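Local structure of deoxycytidylate deaminase (Cyanophage S-TIM5, 4P9E) at residues A[70-75]-A[91-96]. The protein probably catalyses the zinc-dependent hydrolytic deamination of dCMP to dUMP. Sequence-based numbering, arbitrary orientation.
Sequences HAEQNA and LFCTHS. With ZN (zinc ion), chain B.
Leu91 starts the contact by placing CD2 4.1 Å from CG of Glu72, the two side chains crossing at about a right angle. Its CG stands anti to the backbone N (chi1 -175°), which leaves CD2 against the glutamate; Ala32, Val34 and Ile105 also pack on this leucine of strand 90-93. Cys93 brings its sulfur up to the carboxylate, SG lying 3.7 Å from OE2 of Glu72. In Glu72 chi1 sets CG 4.0 Å from SG of Cys93, and the bend at chi2 (88°) turns the carboxylate across the same sulfur. At Thr94 the chain turns a corner, and OG1 meets ND1 of His95 in the plane of the imidazole, hydrogen-bonded at 2.8 Å. His95 and Ser96 offer backbone rather than side chains: their carbonyl oxygens border OE2 of Glu72 loosely, that of His95 at 4.2 Å. Beyond them, Pro97 touches Glu72, and Cys98 and Cys101 complete the protein ligands of the metal; His70, the N-cap residue of helix 71-80, binds the zinc ion through ND1 at 2.0 Å. This is the helix-on-sheet core of the cytidine deaminase fold, with the His-Ala-Glu motif opening the helix. No hydrogen bond joins the two segments directly; Leu91 CD2 and Cys93 SG touch the glutamate, while the zinc-bound water donates to OE2 of Glu72 at 2.6 Å. That arrangement is consistent with the predicted role of Glu72 as proton donor, its carboxylate handling protons at the metal-bound water.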
loop_
_atom_site.group_PDB
_atom_site.type_symbol
_atom_site.label_atom_id
_atom_site.label_comp_id
_atom_site.label_asym_id
_atom_site.label_seq_id
_atom_site.Cartn_x
_atom_site.Cartn_y
_atom_site.Cartn_z
ATOM N N HIS A 70 5.038 -8.153 -24.405
ATOM C CA HIS A 70 4.224 -7.122 -25.010
ATOM C C HIS A 70 4.171 -5.947 -24.053
ATOM O O HIS A 70 4.419 -6.101 -22.860
ATOM C CB HIS A 70 2.830 -7.653 -25.287
ATOM C CG HIS A 70 2.806 -8.774 -26.276
ATOM N ND1 HIS A 70 1.662 -9.483 -26.566
ATOM C CD2 HIS A 70 3.781 -9.299 -27.048
ATOM C CE1 HIS A 70 1.940 -10.411 -27.466
ATOM N NE2 HIS A 70 3.215 -10.317 -27.776
ATOM N N ALA A 71 3.861 -4.774 -24.586
ATOM C CA ALA A 71 3.760 -3.557 -23.797
ATOM C C ALA A 71 2.797 -3.735 -22.621
ATOM O O ALA A 71 3.034 -3.227 -21.526
ATOM C CB ALA A 71 3.296 -2.411 -24.684
ATOM N N GLU A 72 1.712 -4.464 -22.863
ATOM C CA GLU A 72 0.682 -4.662 -21.859
ATOM C C GLU A 72 1.201 -5.577 -20.757
ATOM O O GLU A 72 0.954 -5.337 -19.583
ATOM C CB GLU A 72 -0.603 -5.240 -22.487
ATOM C CG GLU A 72 -1.203 -4.446 -23.660
ATOM C CD GLU A 72 -0.628 -4.846 -25.022
ATOM O OE1 GLU A 72 0.600 -5.095 -25.130
ATOM O OE2 GLU A 72 -1.414 -4.898 -25.996
ATOM N N GLN A 73 1.920 -6.629 -21.132
ATOM C CA GLN A 73 2.640 -7.454 -20.166
ATOM C C GLN A 73 3.618 -6.671 -19.259
ATOM O O GLN A 73 3.666 -6.894 -18.049
ATOM C CB GLN A 73 3.345 -8.598 -20.880
ATOM C CG GLN A 73 2.380 -9.681 -21.284
ATOM C CD GLN A 73 2.912 -10.607 -22.369
ATOM O OE1 GLN A 73 4.068 -10.517 -22.778
ATOM N NE2 GLN A 73 2.047 -11.496 -22.854
ATOM N N ASN A 74 4.370 -5.746 -19.842
ATOM C CA ASN A 74 5.243 -4.878 -19.057
ATOM C C ASN A 74 4.515 -3.967 -18.060
ATOM O O ASN A 74 4.890 -3.886 -16.882
ATOM C CB ASN A 74 6.145 -4.058 -19.967
ATOM C CG ASN A 74 7.448 -4.753 -20.249
ATOM O OD1 ASN A 74 8.012 -5.408 -19.369
ATOM N ND2 ASN A 74 7.939 -4.624 -21.474
ATOM N N ALA A 75 3.481 -3.289 -18.529
ATOM C CA ALA A 75 2.669 -2.467 -17.656
ATOM C C ALA A 75 2.095 -3.293 -16.493
ATOM O O ALA A 75 2.238 -2.932 -15.323
ATOM C CB ALA A 75 1.553 -1.783 -18.456
ATOM N N LEU A 91 -6.549 1.132 -19.549
ATOM C CA LEU A 91 -5.352 0.919 -20.321
ATOM C C LEU A 91 -5.370 1.749 -21.607
ATOM O O LEU A 91 -6.281 1.603 -22.411
ATOM C CB LEU A 91 -5.295 -0.551 -20.674
ATOM C CG LEU A 91 -4.040 -0.993 -21.398
ATOM C CD1 LEU A 91 -2.828 -0.695 -20.527
ATOM C CD2 LEU A 91 -4.165 -2.466 -21.697
ATOM N N PHE A 92 -4.388 2.629 -21.801
ATOM C CA PHE A 92 -4.184 3.242 -23.115
ATOM C C PHE A 92 -3.058 2.526 -23.828
ATOM O O PHE A 92 -1.917 2.558 -23.395
ATOM C CB PHE A 92 -3.837 4.719 -23.026
ATOM C CG PHE A 92 -4.955 5.568 -22.548
ATOM C CD1 PHE A 92 -5.687 6.329 -23.438
ATOM C CD2 PHE A 92 -5.293 5.606 -21.207
ATOM C CE1 PHE A 92 -6.725 7.112 -22.988
ATOM C CE2 PHE A 92 -6.333 6.386 -20.770
ATOM C CZ PHE A 92 -7.045 7.134 -21.656
ATOM N N CYS A 93 -3.372 1.879 -24.935
ATOM C CA CYS A 93 -2.340 1.226 -25.695
ATOM C C CYS A 93 -2.293 1.779 -27.137
ATOM O O CYS A 93 -3.306 2.224 -27.669
ATOM C CB CYS A 93 -2.565 -0.289 -25.648
ATOM S SG CYS A 93 -1.100 -1.260 -26.116
ATOM N N THR A 94 -1.117 1.794 -27.752
ATOM C CA THR A 94 -1.031 2.140 -29.169
ATOM C C THR A 94 -1.737 1.104 -30.034
ATOM O O THR A 94 -2.273 1.429 -31.078
ATOM C CB THR A 94 0.426 2.277 -29.666
ATOM O OG1 THR A 94 1.167 1.098 -29.344
ATOM C CG2 THR A 94 1.102 3.480 -29.044
ATOM N N HIS A 95 -1.744 -0.144 -29.592
ATOM C CA HIS A 95 -2.367 -1.197 -30.370
ATOM C C HIS A 95 -3.428 -1.963 -29.619
ATOM O O HIS A 95 -3.357 -2.090 -28.407
ATOM C CB HIS A 95 -1.320 -2.167 -30.884
ATOM C CG HIS A 95 -0.377 -1.556 -31.870
ATOM N ND1 HIS A 95 0.584 -0.639 -31.503
ATOM C CD2 HIS A 95 -0.277 -1.705 -33.207
ATOM C CE1 HIS A 95 1.253 -0.263 -32.579
ATOM N NE2 HIS A 95 0.760 -0.897 -33.624
ATOM N N SER A 96 -4.429 -2.427 -30.362
ATOM C CA SER A 96 -5.359 -3.449 -29.914
ATOM C C SER A 96 -4.526 -4.595 -29.330
ATOM O O SER A 96 -3.476 -4.918 -29.874
ATOM C CB SER A 96 -6.219 -3.900 -31.112
ATOM O OG SER A 96 -6.537 -5.288 -31.099
HETATM ZN ZN ZN B . -0.259 -9.114 -26.358
HETATM O O HOH W 1 -0.662 -6.940 -27.409
#